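Catalase (Pseudomonas syringae, PDB 1M7S) breaks down hydrogen peroxide into water and oxygen with a heme cofactor, protecting the cell from peroxide damage. Local coordinates at residues 436-439 and 445-448; 4-9 and 34-39; 359-364 and 373-378; 220-225 and 423-428; 57-62 and 300-305. All blocks are in the same frame, centred on the assembly; numbering follows the deposited sequence.

The five contacts spread over the main parts of a catalase subunit. Interactions 1 and 4 share helix 424-438 in the C-terminal helical region, with centres about 20 Å apart. Interaction 5 lies near the active centre: the T303 side chain is about 7 Å from a heme and about 10 Å from that of H52, a predicted active-site residue. L38 of interaction 2 also touches a heme. Interaction 2, in the N-terminal arm, and interaction 3, in the long loop region beyond helix 323-339, are both wrapped in neighbouring subunits; their centres are about 34 Å apart. Interactions 2, 3 and 5 all touch the third subunit, and N360 meets D7 of that subunit.

Interaction 1 of 5, residues 436-439 and 445-448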
# COMPACT_ATOMS: atom_id res chain seq x y z
N GLU A 436 1.08 -11.59 41.38
CA GLU A 436 1.57 -12.65 40.49
C GLU A 436 2.21 -12.08 39.23
O GLU A 436 3.29 -12.52 38.77
CB GLU A 436 0.42 -13.63 40.12
CG GLU A 436 0.09 -14.52 41.31
CD GLU A 436 -1.13 -15.41 41.18
OE1 GLU A 436 -1.76 -15.52 40.11
OE2 GLU A 436 -1.52 -16.03 42.21
N SER A 437 1.58 -11.00 38.75
CA SER A 437 2.13 -10.33 37.55
C SER A 437 3.48 -9.69 37.74
O SER A 437 4.35 -9.64 36.86
CB SER A 437 1.10 -9.32 37.04
OG SER A 437 1.59 -8.65 35.87
N LEU A 438 3.77 -9.13 38.93
CA LEU A 438 4.96 -8.43 39.27
C LEU A 438 6.08 -9.34 39.78
O LEU A 438 7.23 -8.88 39.86
CB LEU A 438 4.61 -7.53 40.47
CG LEU A 438 4.85 -6.03 40.53
CD1 LEU A 438 4.83 -5.53 41.99
CD2 LEU A 438 6.07 -5.54 39.78
N ALA A 439 5.77 -10.58 40.11
CA ALA A 439 6.72 -11.46 40.81
C ALA A 439 8.04 -11.64 40.10
O ALA A 439 9.08 -11.71 40.80
CB ALA A 439 6.12 -12.83 41.09
N SER A 445 13.11 -2.48 39.89
CA SER A 445 11.80 -1.98 39.44
C SER A 445 10.67 -2.50 40.33
O SER A 445 9.71 -1.76 40.56
CB SER A 445 11.46 -2.48 38.02
OG SER A 445 12.39 -1.85 37.15
N LYS A 446 10.78 -3.74 40.78
CA LYS A 446 9.75 -4.35 41.62
C LYS A 446 9.61 -3.59 42.93
O LYS A 446 8.48 -3.25 43.28
CB LYS A 446 10.08 -5.82 41.92
CG LYS A 446 9.11 -6.52 42.85
CD LYS A 446 9.61 -7.85 43.38
CE LYS A 446 9.91 -8.87 42.29
NZ LYS A 446 10.33 -10.19 42.86
N ASN A 447 10.70 -3.27 43.65
CA ASN A 447 10.50 -2.54 44.90
C ASN A 447 10.02 -1.12 44.65
O ASN A 447 9.33 -0.63 45.53
CB ASN A 447 11.76 -2.54 45.77
CG ASN A 447 12.01 -3.95 46.30
OD1 ASN A 447 11.10 -4.66 46.69
ND2 ASN A 447 13.27 -4.34 46.31
N ILE A 448 10.36 -0.54 43.49
CA ILE A 448 9.88 0.83 43.21
C ILE A 448 8.37 0.79 42.95
O ILE A 448 7.61 1.63 43.43
CB ILE A 448 10.64 1.44 42.06
CG1 ILE A 448 12.06 1.87 42.54
CG2 ILE A 448 9.87 2.65 41.49
CD1 ILE A 448 12.84 2.27 41.26
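K446 reaches back from helix 443-456 and sets its ammonium group on the carbonyl oxygen of A439, with NZ 2.8 Å from O. The lysine leaves its helix with CG anti to the backbone N, runs straight past CG and then bends at chi3, -60°, which turns CE and NZ onto the carbonyl oxygens of L438 and A439. K446 CE lies 3.3 Å from A439 O and 3.6 Å from L438 O. NZ does not approach A439 O head-on: the C=O...N angle is 137°, and the donor is tilted 32° from the carbonyl plane. This is the close side of the junction between two consecutive helices of the C-terminal helical region, 424-438 and 443-456, joined by a short connection, and the lysine spans the bend from one helix to the L438-A439 backbone. A second carbonyl, A468 O, also accepts from K446 NZ, tying the junction to the chain beyond helix 458-467. The hydrocarbon part is much looser. L438 CD2 comes no nearer than 4.4 Å to K446 CG, and the leucine makes further packing contacts with F159, M449 and L450. A439, partly exposed, turns its methyl away from the lysine, and A439 CB is 5.3 Å from K446 NZ.

Interaction 2 of 5, residues 4-9 and 34-39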
# COMPACT_ATOMS: atom_id res chain seq x y z
N LEU A 4 -22.88 -17.99 -11.35
CA LEU A 4 -21.65 -17.45 -10.76
C LEU A 4 -20.98 -16.63 -11.86
O LEU A 4 -20.96 -17.03 -13.04
CB LEU A 4 -20.77 -18.67 -10.44
CG LEU A 4 -19.34 -18.45 -9.93
CD1 LEU A 4 -19.38 -17.84 -8.53
CD2 LEU A 4 -18.66 -19.82 -9.85
N THR A 5 -20.39 -15.50 -11.54
CA THR A 5 -19.69 -14.66 -12.47
C THR A 5 -18.27 -14.31 -11.97
O THR A 5 -18.02 -14.38 -10.77
CB THR A 5 -20.32 -13.28 -12.76
OG1 THR A 5 -20.08 -12.43 -11.61
CG2 THR A 5 -21.83 -13.38 -13.02
N ARG A 6 -17.47 -13.82 -12.88
CA ARG A 6 -16.16 -13.22 -12.60
C ARG A 6 -16.42 -11.74 -12.25
O ARG A 6 -17.58 -11.31 -12.27
CB ARG A 6 -15.21 -13.38 -13.78
CG ARG A 6 -14.87 -14.81 -14.19
CD ARG A 6 -13.51 -14.93 -14.86
NE ARG A 6 -13.35 -13.95 -15.93
CZ ARG A 6 -13.77 -13.97 -17.19
NH1 ARG A 6 -13.53 -12.94 -17.99
NH2 ARG A 6 -14.39 -15.03 -17.63
N ASP A 7 -15.41 -10.99 -11.82
CA ASP A 7 -15.56 -9.58 -11.43
C ASP A 7 -15.92 -8.65 -12.59
O ASP A 7 -16.47 -7.55 -12.37
CB ASP A 7 -14.28 -9.18 -10.69
CG ASP A 7 -14.08 -9.85 -9.33
OD1 ASP A 7 -15.03 -10.43 -8.73
OD2 ASP A 7 -12.95 -9.74 -8.76
N ASN A 8 -15.70 -9.02 -13.86
CA ASN A 8 -16.18 -8.26 -15.02
C ASN A 8 -17.61 -8.64 -15.44
O ASN A 8 -18.04 -8.18 -16.53
CB ASN A 8 -15.32 -8.47 -16.26
CG ASN A 8 -15.48 -9.86 -16.88
OD1 ASN A 8 -15.86 -10.82 -16.20
ND2 ASN A 8 -15.21 -9.97 -18.20
N GLY A 9 -18.28 -9.47 -14.67
CA GLY A 9 -19.64 -9.91 -14.97
C GLY A 9 -19.78 -11.13 -15.89
O GLY A 9 -20.91 -11.59 -16.05
N LEU A 34 -9.47 -19.14 -12.30
CA LEU A 34 -8.55 -19.53 -11.21
C LEU A 34 -7.74 -18.33 -10.72
O LEU A 34 -7.62 -18.07 -9.50
CB LEU A 34 -7.63 -20.65 -11.71
CG LEU A 34 -6.48 -21.07 -10.80
CD1 LEU A 34 -7.06 -21.73 -9.53
CD2 LEU A 34 -5.61 -22.06 -11.54
N LEU A 35 -7.08 -17.60 -11.62
CA LEU A 35 -6.20 -16.50 -11.28
C LEU A 35 -6.93 -15.35 -10.60
O LEU A 35 -6.42 -14.85 -9.58
CB LEU A 35 -5.49 -15.89 -12.53
CG LEU A 35 -4.21 -16.54 -13.07
CD1 LEU A 35 -3.02 -16.23 -12.18
CD2 LEU A 35 -4.30 -18.04 -13.16
N GLN A 36 -8.15 -15.02 -11.04
CA GLN A 36 -8.84 -13.93 -10.35
C GLN A 36 -9.21 -14.30 -8.93
O GLN A 36 -9.10 -13.48 -8.03
CB GLN A 36 -10.13 -13.53 -11.10
CG GLN A 36 -10.72 -12.25 -10.46
CD GLN A 36 -11.80 -11.70 -11.43
OE1 GLN A 36 -12.91 -12.23 -11.41
NE2 GLN A 36 -11.41 -10.71 -12.21
N LYS A 37 -9.79 -15.50 -8.72
CA LYS A 37 -10.19 -15.93 -7.40
C LYS A 37 -8.97 -15.98 -6.49
O LYS A 37 -9.14 -15.52 -5.37
CB LYS A 37 -10.78 -17.36 -7.33
CG LYS A 37 -12.06 -17.55 -8.09
CD LYS A 37 -12.47 -19.02 -8.06
CE LYS A 37 -12.96 -19.49 -6.69
NZ LYS A 37 -13.59 -20.85 -6.88
N LEU A 38 -7.84 -16.47 -7.00
CA LEU A 38 -6.66 -16.53 -6.12
C LEU A 38 -6.12 -15.12 -5.84
O LEU A 38 -5.83 -14.84 -4.67
CB LEU A 38 -5.60 -17.47 -6.69
CG LEU A 38 -5.91 -18.97 -6.67
CD1 LEU A 38 -4.74 -19.74 -7.29
CD2 LEU A 38 -6.15 -19.41 -5.22
N GLN A 39 -6.08 -14.24 -6.82
CA GLN A 39 -5.54 -12.89 -6.53
C GLN A 39 -6.41 -12.14 -5.58
O GLN A 39 -5.94 -11.34 -4.74
CB GLN A 39 -5.30 -12.15 -7.86
CG GLN A 39 -4.09 -12.72 -8.59
CD GLN A 39 -3.45 -11.74 -9.57
OE1 GLN A 39 -4.02 -11.40 -10.63
NE2 GLN A 39 -2.23 -11.32 -9.27
O HOH W 1 -12.84 -10.31 -14.91
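The side-chain amide of Q36 receives the backbone N-H of D7: OE1 lies 2.8 Å from D7 N, and the bond is nearly straight at 171°. The donor sits 27° off the plane of the amide carbonyl. Over the same amide lies the D7 carboxylate, the two flat groups stacked with planes 19° apart and D7 OD2 3.5 Å from Q36 CD. R6 CB closes in on the oxygen as well, 3.5 Å from Q36 OE1. The amide nitrogen turns to a bound water: Q36 NE2 donates to it at 3.1 Å, and the water also takes a weak bond from N8 N. Q36 reaches the turn because CG is anti to the backbone N and the chain stays extended beyond it.

In the next shell, the type I turn from R6 to G9 presents D7 N to the glutamine. R6 O is held from opposite faces of its plane by T5 OG1 and by G9 N. The D7 carboxylate has stronger company outside: OD2 pairs with R40, one turn beyond Q36, while OD1 accepts from N360 and N358 of the third subunit. R6 NH1 likewise donates to L313 O of that subunit. The contact thus ties the N-terminal arm of the catalase subunit to helix 32-41, whose residues L34, L35, L38 and Q39 pack on the fourth subunit and whose K37 forms a salt bridge with D139 of it, with strand 55-64 following that helix in the chain.

Interaction 3 of 5, residues 359-364 and 373-378; sequences GNQDGA and GVNYEP
G359 opens the contact by lying alongside the backbone of N375, their CA atoms 4.5 Å apart, where two irregular parts of the long loop between helix 323-339 and strand 401-402 come back to meet each other. In the catalase tetramer this loop region is threaded among other subunits. Glycine, with no side chain, lets the two backbones lie this close; N375 O itself accepts from H142 of the second subunit. N360 then turns its CB away, and its ND2 donates to D7 of the third subunit. Q361 faces N375 again. Its CG lies between the backbone N and the carbonyl carbon, and the chain extends from there, carrying OE1 across to the asparagine while NE2 donates to E44 of the third subunit. The two amides are turned 57° against each other. N375 ND2 donates to Q361 OE1 over 2.9 Å and nearly straight, at 169°. The acceptor lies close to the amide plane of N375, whereas seen from the glutamine the nitrogen N375 ND2 stands above the carbonyl plane, 37° out of it, and well off the line of the C=O bond.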
# COMPACT_ATOMS: atom_id res chain seq x y z
N GLY A 359 -12.57 20.35 -1.46
CA GLY A 359 -11.62 20.11 -2.51
C GLY A 359 -10.70 18.91 -2.25
O GLY A 359 -9.69 18.84 -2.97
N ASN A 360 -11.02 18.03 -1.30
CA ASN A 360 -10.11 16.88 -1.09
C ASN A 360 -10.31 15.95 -2.29
O ASN A 360 -11.47 15.69 -2.61
CB ASN A 360 -10.36 16.18 0.23
CG ASN A 360 -10.08 17.06 1.44
OD1 ASN A 360 -9.19 17.91 1.40
ND2 ASN A 360 -10.80 16.90 2.54
N GLN A 361 -9.27 15.42 -2.91
CA GLN A 361 -9.52 14.57 -4.08
C GLN A 361 -8.56 13.42 -4.30
O GLN A 361 -7.54 13.23 -3.65
CB GLN A 361 -9.42 15.51 -5.32
CG GLN A 361 -8.01 16.03 -5.55
CD GLN A 361 -7.83 16.81 -6.85
OE1 GLN A 361 -8.85 17.19 -7.42
NE2 GLN A 361 -6.57 17.00 -7.23
N ASP A 362 -8.88 12.68 -5.37
CA ASP A 362 -8.05 11.58 -5.86
C ASP A 362 -7.73 10.58 -4.74
O ASP A 362 -8.62 10.29 -3.94
CB ASP A 362 -6.80 12.10 -6.54
CG ASP A 362 -7.01 13.03 -7.72
OD1 ASP A 362 -8.21 13.30 -8.02
OD2 ASP A 362 -6.01 13.53 -8.30
N GLY A 363 -6.51 10.10 -4.68
CA GLY A 363 -6.16 9.07 -3.67
C GLY A 363 -6.58 7.69 -4.19
O GLY A 363 -7.46 7.54 -5.04
N ALA A 364 -6.00 6.61 -3.66
CA ALA A 364 -6.31 5.26 -4.10
C ALA A 364 -7.79 4.92 -3.95
O ALA A 364 -8.45 5.20 -2.94
CB ALA A 364 -5.45 4.25 -3.31
N GLY A 373 -14.61 21.59 -12.44
CA GLY A 373 -13.23 21.97 -12.70
C GLY A 373 -12.66 22.69 -11.46
O GLY A 373 -11.45 22.91 -11.32
N VAL A 374 -13.52 23.06 -10.53
CA VAL A 374 -13.16 23.76 -9.32
C VAL A 374 -12.92 22.84 -8.10
O VAL A 374 -13.85 22.48 -7.38
CB VAL A 374 -14.21 24.82 -8.94
CG1 VAL A 374 -13.84 25.62 -7.71
CG2 VAL A 374 -14.46 25.74 -10.15
N ASN A 375 -11.64 22.59 -7.87
CA ASN A 375 -11.23 21.77 -6.70
C ASN A 375 -10.29 22.58 -5.78
O ASN A 375 -9.38 22.14 -5.06
CB ASN A 375 -10.53 20.51 -7.22
CG ASN A 375 -9.33 20.84 -8.08
OD1 ASN A 375 -9.07 22.01 -8.43
ND2 ASN A 375 -8.53 19.87 -8.49
N TYR A 376 -10.58 23.91 -5.79
CA TYR A 376 -9.82 24.87 -4.99
C TYR A 376 -10.79 25.88 -4.36
O TYR A 376 -11.96 26.04 -4.80
CB TYR A 376 -8.78 25.57 -5.86
CG TYR A 376 -9.34 26.24 -7.11
CD1 TYR A 376 -9.84 27.53 -7.07
CD2 TYR A 376 -9.35 25.54 -8.31
CE1 TYR A 376 -10.33 28.13 -8.23
CE2 TYR A 376 -9.86 26.12 -9.47
CZ TYR A 376 -10.36 27.42 -9.40
OH TYR A 376 -10.86 27.99 -10.55
N GLU A 377 -10.34 26.52 -3.28
CA GLU A 377 -11.14 27.53 -2.55
C GLU A 377 -10.11 28.54 -2.05
O GLU A 377 -9.01 28.17 -1.63
CB GLU A 377 -11.88 26.93 -1.36
CG GLU A 377 -12.93 27.74 -0.67
CD GLU A 377 -12.42 28.94 0.10
OE1 GLU A 377 -11.30 28.91 0.66
OE2 GLU A 377 -13.15 29.96 0.07
N PRO A 378 -10.40 29.83 -2.21
CA PRO A 378 -11.62 30.37 -2.72
C PRO A 378 -11.81 30.40 -4.24
O PRO A 378 -10.86 30.32 -4.99
CB PRO A 378 -11.65 31.85 -2.20
CG PRO A 378 -10.17 32.14 -2.19
CD PRO A 378 -9.42 30.87 -1.82

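Interaction 4 of 5, residues 220-225 and 423-428; sequences NLDPKE and SAKEKT
D222 and K425 form a salt bridge between the starts of two helices, 223-232 and 424-438, each opened by a capping box. The charge pair comes first: K425 NZ is 2.8 Å from D222 OD1 and meets it on the anti lone pair, the one facing away from OD2. The two side chains cross at about a right angle. The lysine starts with CG anti to the backbone N and bends at chi2, -135°, and again at chi4, which brings its ammonium group over to the aspartate. It has a second anionic partner in D429 on its own helix, so the lysine is shared between the two carboxylates, whose negative charges it would help to balance. This links the heme-bearing catalase region to the C-terminal helical region.

The capping bonds are of another kind. D222, the N-cap of helix 223-232, accepts E225 N at OD2, 3.2 Å away, and in return D222 N donates to E225 OE2; with OD1 given to the lysine, each carboxylate oxygen has its own task. With chi1 at 66°, CG lies between the backbone N and the carbonyl carbon, where the carboxylate can reach E225 N. The second helix repeats the box with S423 as its N-cap. E426 N donates to S423 OG at 3.0 Å, and S423 N donates to E426 OE1 over 2.9 Å, a straight bond of 179°.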
# COMPACT_ATOMS: atom_id res chain seq x y z
N ASN A 220 -18.34 -8.40 36.66
CA ASN A 220 -16.99 -8.83 36.34
C ASN A 220 -16.77 -10.29 36.76
O ASN A 220 -17.42 -10.86 37.65
CB ASN A 220 -16.02 -7.94 37.17
CG ASN A 220 -16.14 -6.49 36.75
OD1 ASN A 220 -16.21 -6.20 35.56
ND2 ASN A 220 -16.17 -5.56 37.69
N LEU A 221 -15.74 -10.88 36.14
CA LEU A 221 -15.33 -12.23 36.45
C LEU A 221 -14.15 -12.15 37.42
O LEU A 221 -13.34 -11.24 37.26
CB LEU A 221 -14.83 -12.94 35.18
CG LEU A 221 -15.83 -13.05 34.06
CD1 LEU A 221 -15.18 -13.59 32.78
CD2 LEU A 221 -17.03 -13.95 34.42
N ASP A 222 -14.05 -13.08 38.36
CA ASP A 222 -12.86 -13.10 39.22
C ASP A 222 -11.91 -14.09 38.55
O ASP A 222 -12.25 -14.73 37.54
CB ASP A 222 -13.22 -13.33 40.68
CG ASP A 222 -13.79 -14.70 40.95
OD1 ASP A 222 -14.40 -14.85 42.04
OD2 ASP A 222 -13.64 -15.64 40.14
N PRO A 223 -10.68 -14.18 38.99
CA PRO A 223 -9.64 -14.98 38.36
C PRO A 223 -10.02 -16.42 38.06
O PRO A 223 -9.77 -16.92 36.95
CB PRO A 223 -8.36 -14.79 39.19
CG PRO A 223 -8.66 -13.47 39.86
CD PRO A 223 -10.15 -13.37 40.11
N LYS A 224 -10.64 -17.12 39.00
CA LYS A 224 -11.11 -18.48 38.79
C LYS A 224 -12.21 -18.58 37.76
O LYS A 224 -12.25 -19.54 36.94
CB LYS A 224 -11.57 -19.09 40.15
CG LYS A 224 -10.33 -19.52 40.92
CD LYS A 224 -10.62 -20.13 42.28
CE LYS A 224 -9.33 -20.66 42.92
NZ LYS A 224 -9.64 -21.70 43.96
N GLU A 225 -13.11 -17.59 37.70
CA GLU A 225 -14.17 -17.60 36.68
C GLU A 225 -13.58 -17.32 35.30
O GLU A 225 -14.10 -17.88 34.33
CB GLU A 225 -15.27 -16.59 36.96
CG GLU A 225 -15.86 -16.77 38.37
CD GLU A 225 -16.89 -15.71 38.69
OE1 GLU A 225 -18.03 -16.04 39.11
OE2 GLU A 225 -16.58 -14.51 38.57
N SER A 423 -14.21 -4.13 48.07
CA SER A 423 -14.60 -5.07 49.13
C SER A 423 -13.39 -5.90 49.53
O SER A 423 -12.39 -5.96 48.82
CB SER A 423 -15.72 -5.99 48.64
OG SER A 423 -15.18 -6.94 47.72
N ALA A 424 -13.48 -6.64 50.67
CA ALA A 424 -12.42 -7.55 51.07
C ALA A 424 -12.11 -8.55 49.95
O ALA A 424 -10.96 -8.91 49.68
CB ALA A 424 -12.86 -8.38 52.30
N LYS A 425 -13.16 -9.09 49.33
CA LYS A 425 -12.95 -10.09 48.28
C LYS A 425 -12.25 -9.43 47.08
O LYS A 425 -11.30 -10.00 46.54
CB LYS A 425 -14.29 -10.68 47.84
CG LYS A 425 -14.18 -11.69 46.69
CD LYS A 425 -15.29 -11.38 45.69
CE LYS A 425 -15.38 -12.38 44.55
NZ LYS A 425 -14.07 -12.93 44.09
N GLU A 426 -12.72 -8.23 46.71
CA GLU A 426 -12.13 -7.53 45.56
C GLU A 426 -10.68 -7.18 45.89
O GLU A 426 -9.77 -7.20 45.04
CB GLU A 426 -12.94 -6.31 45.16
CG GLU A 426 -14.33 -6.57 44.61
CD GLU A 426 -15.27 -5.37 44.60
OE1 GLU A 426 -15.12 -4.40 45.38
OE2 GLU A 426 -16.23 -5.36 43.79
N LYS A 427 -10.39 -6.81 47.14
CA LYS A 427 -9.03 -6.49 47.54
C LYS A 427 -8.13 -7.72 47.35
O LYS A 427 -7.02 -7.60 46.86
CB LYS A 427 -8.96 -6.02 49.00
CG LYS A 427 -9.30 -4.52 49.17
CD LYS A 427 -8.99 -4.17 50.64
CE LYS A 427 -9.48 -2.78 51.03
NZ LYS A 427 -10.96 -2.72 50.87
N THR A 428 -8.60 -8.87 47.81
CA THR A 428 -7.82 -10.12 47.69
C THR A 428 -7.48 -10.50 46.26
O THR A 428 -6.36 -10.93 45.99
CB THR A 428 -8.62 -11.22 48.43
OG1 THR A 428 -8.59 -10.78 49.81
CG2 THR A 428 -8.00 -12.58 48.24

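Interaction 5 of 5, residues 57-62 and 300-305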
# COMPACT_ATOMS: atom_id res chain seq x y z
N GLY A 57 -18.63 -4.92 16.75
CA GLY A 57 -19.36 -3.71 16.38
C GLY A 57 -20.84 -4.04 16.32
O GLY A 57 -21.26 -5.17 16.07
N VAL A 58 -21.63 -3.05 16.75
CA VAL A 58 -23.08 -3.12 16.74
C VAL A 58 -23.60 -1.70 16.44
O VAL A 58 -22.88 -0.72 16.38
CB VAL A 58 -23.65 -3.56 18.08
CG1 VAL A 58 -23.33 -5.03 18.51
CG2 VAL A 58 -23.13 -2.66 19.19
N LYS A 59 -24.92 -1.65 16.18
CA LYS A 59 -25.51 -0.36 15.79
C LYS A 59 -26.68 -0.03 16.70
O LYS A 59 -27.23 -0.94 17.29
CB LYS A 59 -26.01 -0.52 14.34
CG LYS A 59 -24.89 -0.39 13.34
CD LYS A 59 -25.30 -0.39 11.89
CE LYS A 59 -25.65 -1.79 11.41
NZ LYS A 59 -25.74 -1.79 9.90
N GLY A 60 -27.04 1.24 16.84
CA GLY A 60 -28.20 1.51 17.74
C GLY A 60 -28.54 3.02 17.51
O GLY A 60 -28.35 3.55 16.42
N GLU A 61 -29.05 3.62 18.58
CA GLU A 61 -29.43 5.03 18.47
C GLU A 61 -29.24 5.72 19.81
O GLU A 61 -29.38 5.03 20.80
CB GLU A 61 -30.93 5.15 18.09
CG GLU A 61 -31.25 4.97 16.62
CD GLU A 61 -31.60 6.19 15.82
OE1 GLU A 61 -31.98 6.07 14.62
OE2 GLU A 61 -31.54 7.32 16.36
N PHE A 62 -28.96 7.04 19.74
CA PHE A 62 -28.84 7.77 21.00
C PHE A 62 -29.94 8.87 20.96
O PHE A 62 -30.07 9.45 19.87
CB PHE A 62 -27.50 8.51 21.07
CG PHE A 62 -27.36 9.57 22.13
CD1 PHE A 62 -27.19 9.20 23.44
CD2 PHE A 62 -27.44 10.92 21.77
CE1 PHE A 62 -27.09 10.19 24.41
CE2 PHE A 62 -27.38 11.92 22.75
CZ PHE A 62 -27.18 11.54 24.07
N PHE A 300 -16.37 -7.51 8.26
CA PHE A 300 -15.26 -6.80 7.65
C PHE A 300 -15.67 -5.39 7.22
O PHE A 300 -15.01 -4.39 7.43
CB PHE A 300 -14.68 -7.56 6.43
CG PHE A 300 -13.49 -6.86 5.81
CD1 PHE A 300 -13.63 -6.06 4.67
CD2 PHE A 300 -12.20 -7.05 6.32
CE1 PHE A 300 -12.57 -5.41 4.06
CE2 PHE A 300 -11.12 -6.39 5.72
CZ PHE A 300 -11.31 -5.58 4.59
N GLN A 301 -16.77 -5.32 6.44
CA GLN A 301 -17.17 -4.04 5.84
C GLN A 301 -17.51 -2.99 6.89
O GLN A 301 -17.31 -1.78 6.65
CB GLN A 301 -18.40 -4.24 4.91
CG GLN A 301 -18.01 -4.76 3.51
CD GLN A 301 -19.19 -5.39 2.79
OE1 GLN A 301 -20.29 -5.49 3.33
NE2 GLN A 301 -18.96 -5.73 1.50
N GLU A 302 -18.04 -3.43 8.01
CA GLU A 302 -18.47 -2.54 9.07
C GLU A 302 -17.54 -2.53 10.27
O GLU A 302 -16.95 -1.46 10.51
CB GLU A 302 -19.88 -2.94 9.52
CG GLU A 302 -20.85 -2.83 8.32
CD GLU A 302 -22.23 -3.36 8.65
OE1 GLU A 302 -22.95 -2.70 9.44
OE2 GLU A 302 -22.62 -4.42 8.11
N THR A 303 -17.42 -3.60 11.03
CA THR A 303 -16.63 -3.54 12.28
C THR A 303 -15.15 -3.36 11.97
O THR A 303 -14.53 -2.56 12.65
CB THR A 303 -16.84 -4.80 13.12
OG1 THR A 303 -18.27 -5.01 13.29
CG2 THR A 303 -16.19 -4.72 14.49
N GLU A 304 -14.60 -4.08 10.99
CA GLU A 304 -13.15 -3.94 10.76
C GLU A 304 -12.86 -2.57 10.18
O GLU A 304 -11.90 -1.95 10.57
CB GLU A 304 -12.66 -5.06 9.82
CG GLU A 304 -11.14 -5.16 9.80
CD GLU A 304 -10.50 -5.43 11.16
OE1 GLU A 304 -9.33 -5.00 11.37
OE2 GLU A 304 -11.08 -6.08 12.04
N GLN A 305 -13.66 -2.15 9.16
CA GLN A 305 -13.37 -0.88 8.51
C GLN A 305 -13.84 0.39 9.20
O GLN A 305 -13.43 1.47 8.71
CB GLN A 305 -13.88 -0.91 7.06
CG GLN A 305 -13.21 -1.93 6.16
CD GLN A 305 -13.66 -1.82 4.72
OE1 GLN A 305 -12.79 -1.87 3.85
NE2 GLN A 305 -14.98 -1.64 4.45
O HOH W 2 -19.28 -6.98 15.03
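T303 lays its methyl against the backbone of G57, with CG2 3.3 Å from G57 N. Its rotamer places CG2 anti to its own backbone N and OG1 beside that N (chi1 -52°), so both branches face the glycine, which has no side chain there, and OG1 comes to 3.5 Å from G57 CA. A water joins the two, accepting from G57 N at 2.8 Å and lying equally close to T303 OG1. Here strand 55-64 of the catalase beta-barrel meets the short helix 299-304, which has a wider pi-type turn at 300-304, Q305 N bonding to F300 O. The T303 side chain is about 7 Å from a heme, and it also packs on V296 and R88. Further along the strand, K59 and E302 form a salt bridge with K59 NZ 3.0 Å from E302 OE1. Their chains cross at about a right angle. K59 bends at chi3, -76°, to swing its ammonium group over, whereas E302 reaches out with an extended chain, CG anti to its carbonyl carbon. The nitrogen meets OE1 on the syn side, 22° out of the carboxylate plane. The other oxygen, OE2, accepts from the backbone N atoms of D297 and N298, which hold the carboxylate in place, and F86 of strand 82-90 packs against both K59 and E302.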